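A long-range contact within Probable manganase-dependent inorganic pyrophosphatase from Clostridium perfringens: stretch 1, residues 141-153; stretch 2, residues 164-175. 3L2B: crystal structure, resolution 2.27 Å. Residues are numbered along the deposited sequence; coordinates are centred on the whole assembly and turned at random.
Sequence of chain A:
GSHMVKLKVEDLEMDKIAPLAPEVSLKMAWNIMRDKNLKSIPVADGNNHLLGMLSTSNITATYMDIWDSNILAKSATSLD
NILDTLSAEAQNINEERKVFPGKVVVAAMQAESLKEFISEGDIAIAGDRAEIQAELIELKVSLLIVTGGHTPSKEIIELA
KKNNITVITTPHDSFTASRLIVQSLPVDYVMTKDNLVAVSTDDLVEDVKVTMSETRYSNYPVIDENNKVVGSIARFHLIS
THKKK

Stretch 1 (141-153) VSLLIVTGGHTPS
Stretch 2 164-175: NITVITTPHDSF

Parallel β-strands bond by a simple rule: one strand uses the N and O of alternate residues, and each of these reaches residues on its neighbour that lie two apart. Strand 143-146 and strand 166-169 obey it closely. Both run in extended phi/psi, their axes 17° apart and 4.7 Å at closest approach, with Leu144 beside Val167, Ile145 beside Ile168 and Val146 beside Thr169 (CA-CA 4.7, 5.1 and 4.7 Å). Leu144 N donates to Thr166 O (2.9 Å) and Leu144 O accepts from Ile168 N (2.8 Å); Val146 N donates to Ile168 O (2.9 Å) and Val146 O accepts from Thr170 N (2.9 Å). All are nearly straight. CA-H...O contacts fill the intervals, as from Thr169 CA to Val146 O (3.3 Å).

At the N-terminal end of the pairing, a water bridges the two backbones: it donates to Ser142 O (2.6 Å) and Asn164 O (3.2 Å) and accepts from Thr166 N (2.8 Å). Beyond the strands, a type I' turn from Thr147 to His150 keeps the backbones joined. Gly148 and Gly149, both with positive phi (78° and 77°), send Gly148 N to His172 O (3.1 Å) and Gly149 N to Thr170 O (2.8 Å, more bent at 134°). Thr170, chi1 t, braces the second stretch from within, its OG1 accepting from His172 N (3.1 Å).

Side chains alternate between the sheet's faces. On one, Ile145 (m, t) meets Ile168 (p, t) at CG2-CG1 4.0 Å, while Leu143 (t, p) brings CD1 to 4.2 Å from Ile168 CG2. On the other, Leu144 (t, p) places CD2 4.2 Å from Val167 CG1 (Val167 chi1 t), and Pro152 CG approaches that same CG1 at 4.3 Å. Such apolar groups pack by dispersion and exclusion of water. Thr169 (m) adds a mixed contact, its OG1 3.4 Å from Pro152 CD.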

# COMPACT_ATOMS: atom_id res chain seq x y z
N VAL A 141 26.48 -1.96 5.18
CA VAL A 141 25.04 -2.13 5.04
C VAL A 141 24.71 -3.59 5.40
O VAL A 141 25.51 -4.50 5.18
CB VAL A 141 24.54 -1.79 3.64
CG1 VAL A 141 24.68 -0.26 3.36
CG2 VAL A 141 25.27 -2.61 2.61
N SER A 142 23.56 -3.79 6.01
CA SER A 142 23.15 -5.12 6.37
C SER A 142 22.61 -5.83 5.13
O SER A 142 22.64 -7.05 5.03
CB SER A 142 22.09 -5.10 7.47
OG SER A 142 20.90 -4.49 7.02
N LEU A 143 22.13 -5.06 4.17
CA LEU A 143 21.56 -5.64 2.94
C LEU A 143 21.72 -4.73 1.75
O LEU A 143 21.26 -3.58 1.76
CB LEU A 143 20.09 -6.00 3.11
CG LEU A 143 19.35 -6.60 1.90
CD1 LEU A 143 20.07 -7.87 1.41
CD2 LEU A 143 17.89 -6.89 2.24
N LEU A 144 22.38 -5.28 0.74
CA LEU A 144 22.52 -4.64 -0.56
C LEU A 144 21.55 -5.25 -1.56
O LEU A 144 21.60 -6.44 -1.85
CB LEU A 144 23.96 -4.77 -1.05
CG LEU A 144 24.31 -4.10 -2.39
CD1 LEU A 144 23.94 -2.64 -2.37
CD2 LEU A 144 25.80 -4.28 -2.67
N ILE A 145 20.62 -4.42 -2.04
CA ILE A 145 19.68 -4.80 -3.09
C ILE A 145 20.09 -4.13 -4.40
O ILE A 145 19.98 -2.92 -4.54
CB ILE A 145 18.24 -4.44 -2.72
CG1 ILE A 145 17.91 -4.85 -1.29
CG2 ILE A 145 17.25 -5.14 -3.63
CD1 ILE A 145 16.44 -4.68 -0.90
N VAL A 146 20.56 -4.93 -5.35
CA VAL A 146 20.93 -4.43 -6.67
C VAL A 146 19.73 -4.53 -7.60
O VAL A 146 19.09 -5.59 -7.69
CB VAL A 146 22.15 -5.14 -7.26
CG1 VAL A 146 22.51 -4.55 -8.65
CG2 VAL A 146 23.35 -5.06 -6.29
N THR A 147 19.41 -3.40 -8.24
CA THR A 147 18.24 -3.29 -9.13
C THR A 147 18.60 -3.68 -10.55
O THR A 147 19.75 -3.92 -10.88
CB THR A 147 17.66 -1.82 -9.19
OG1 THR A 147 18.63 -0.92 -9.72
CG2 THR A 147 17.27 -1.30 -7.84
N GLY A 148 17.58 -3.71 -11.39
CA GLY A 148 17.75 -3.84 -12.84
C GLY A 148 18.04 -5.24 -13.34
O GLY A 148 18.21 -5.44 -14.55
N GLY A 149 18.11 -6.21 -12.42
CA GLY A 149 18.44 -7.59 -12.77
C GLY A 149 19.94 -7.74 -13.02
O GLY A 149 20.41 -8.77 -13.48
N HIS A 150 20.67 -6.69 -12.65
CA HIS A 150 22.12 -6.60 -12.86
C HIS A 150 22.96 -7.28 -11.79
O HIS A 150 23.63 -6.62 -11.00
CB HIS A 150 22.53 -5.13 -12.98
CG HIS A 150 21.91 -4.44 -14.16
ND1 HIS A 150 21.22 -3.24 -14.05
CD2 HIS A 150 21.85 -4.79 -15.47
CE1 HIS A 150 20.78 -2.89 -15.25
NE2 HIS A 150 21.15 -3.81 -16.13
N THR A 151 22.92 -8.61 -11.77
CA THR A 151 23.72 -9.38 -10.81
C THR A 151 25.13 -8.77 -10.78
O THR A 151 25.75 -8.59 -11.81
CB THR A 151 23.80 -10.88 -11.16
OG1 THR A 151 22.48 -11.41 -11.38
CG2 THR A 151 24.45 -11.67 -10.03
N PRO A 152 25.64 -8.41 -9.59
CA PRO A 152 26.91 -7.69 -9.52
C PRO A 152 28.12 -8.59 -9.83
O PRO A 152 27.98 -9.80 -9.97
CB PRO A 152 26.95 -7.22 -8.06
CG PRO A 152 26.19 -8.21 -7.34
CD PRO A 152 25.09 -8.68 -8.25
N SER A 153 29.29 -7.98 -9.93
CA SER A 153 30.51 -8.69 -10.33
C SER A 153 31.02 -9.65 -9.26
O SER A 153 30.71 -9.52 -8.08
CB SER A 153 31.63 -7.71 -10.70
OG SER A 153 32.11 -6.99 -9.57
N ASN A 164 30.74 -10.07 5.17
CA ASN A 164 29.50 -10.71 5.61
C ASN A 164 28.32 -9.77 5.40
O ASN A 164 27.46 -9.58 6.27
CB ASN A 164 29.58 -11.18 7.06
CG ASN A 164 30.59 -12.31 7.24
OD1 ASN A 164 31.41 -12.27 8.15
ND2 ASN A 164 30.51 -13.32 6.40
N ILE A 165 28.29 -9.20 4.22
CA ILE A 165 27.17 -8.37 3.79
C ILE A 165 26.29 -9.18 2.89
O ILE A 165 26.75 -9.73 1.88
CB ILE A 165 27.63 -7.12 3.02
CG1 ILE A 165 28.73 -6.39 3.80
CG2 ILE A 165 26.39 -6.21 2.72
CD1 ILE A 165 28.32 -5.95 5.20
N THR A 166 25.02 -9.30 3.27
CA THR A 166 24.03 -9.95 2.41
C THR A 166 23.76 -9.11 1.17
O THR A 166 23.57 -7.88 1.25
CB THR A 166 22.73 -10.18 3.14
OG1 THR A 166 22.99 -10.92 4.33
CG2 THR A 166 21.72 -10.95 2.24
N VAL A 167 23.79 -9.77 0.03
CA VAL A 167 23.59 -9.12 -1.25
C VAL A 167 22.57 -9.89 -2.08
O VAL A 167 22.65 -11.09 -2.19
CB VAL A 167 24.87 -9.09 -2.05
CG1 VAL A 167 24.66 -8.30 -3.32
CG2 VAL A 167 26.00 -8.54 -1.21
N ILE A 168 21.62 -9.17 -2.65
CA ILE A 168 20.66 -9.76 -3.54
C ILE A 168 20.42 -8.89 -4.75
O ILE A 168 20.83 -7.73 -4.81
CB ILE A 168 19.33 -10.01 -2.82
CG1 ILE A 168 18.61 -8.68 -2.52
CG2 ILE A 168 19.56 -10.83 -1.54
CD1 ILE A 168 17.26 -8.85 -1.80
N THR A 169 19.76 -9.49 -5.73
CA THR A 169 19.49 -8.83 -7.00
C THR A 169 18.05 -9.03 -7.42
O THR A 169 17.55 -10.15 -7.47
CB THR A 169 20.39 -9.39 -8.12
OG1 THR A 169 21.75 -9.04 -7.86
CG2 THR A 169 19.97 -8.78 -9.48
N THR A 170 17.39 -7.92 -7.73
CA THR A 170 16.02 -7.98 -8.21
C THR A 170 15.93 -7.50 -9.65
O THR A 170 16.74 -6.71 -10.08
CB THR A 170 15.09 -7.08 -7.36
OG1 THR A 170 13.78 -7.06 -7.96
CG2 THR A 170 15.62 -5.66 -7.29
N PRO A 171 14.90 -7.93 -10.39
CA PRO A 171 14.80 -7.37 -11.76
C PRO A 171 14.25 -5.93 -11.79
O PRO A 171 14.37 -5.22 -12.77
CB PRO A 171 13.84 -8.34 -12.46
CG PRO A 171 13.14 -9.06 -11.39
CD PRO A 171 14.04 -9.11 -10.21
N HIS A 172 13.72 -5.50 -10.66
CA HIS A 172 12.93 -4.28 -10.62
C HIS A 172 13.82 -3.08 -10.54
O HIS A 172 14.90 -3.15 -9.97
CB HIS A 172 12.02 -4.32 -9.40
CG HIS A 172 11.01 -5.41 -9.46
ND1 HIS A 172 10.19 -5.59 -10.55
CD2 HIS A 172 10.67 -6.37 -8.58
CE1 HIS A 172 9.38 -6.60 -10.33
NE2 HIS A 172 9.65 -7.10 -9.14
N ASP A 173 13.36 -1.96 -11.10
CA ASP A 173 14.06 -0.70 -10.89
C ASP A 173 13.81 -0.17 -9.48
O ASP A 173 13.03 -0.75 -8.72
CB ASP A 173 13.74 0.35 -11.97
CG ASP A 173 12.33 0.91 -11.88
OD1 ASP A 173 11.46 0.37 -11.15
OD2 ASP A 173 12.09 1.93 -12.58
N SER A 174 14.48 0.93 -9.13
CA SER A 174 14.50 1.37 -7.74
C SER A 174 13.17 1.91 -7.26
O SER A 174 12.80 1.69 -6.09
CB SER A 174 15.68 2.32 -7.41
OG SER A 174 15.79 3.37 -8.32
N PHE A 175 12.43 2.58 -8.14
CA PHE A 175 11.11 3.04 -7.78
C PHE A 175 10.25 1.83 -7.41
O PHE A 175 9.52 1.84 -6.40
CB PHE A 175 10.44 3.83 -8.92
CG PHE A 175 8.95 4.00 -8.75
CD1 PHE A 175 8.44 4.87 -7.81
CD2 PHE A 175 8.06 3.31 -9.57
CE1 PHE A 175 7.08 5.06 -7.66
CE2 PHE A 175 6.68 3.50 -9.45
CZ PHE A 175 6.18 4.36 -8.49
O HOH W 1 24.36 -8.78 5.91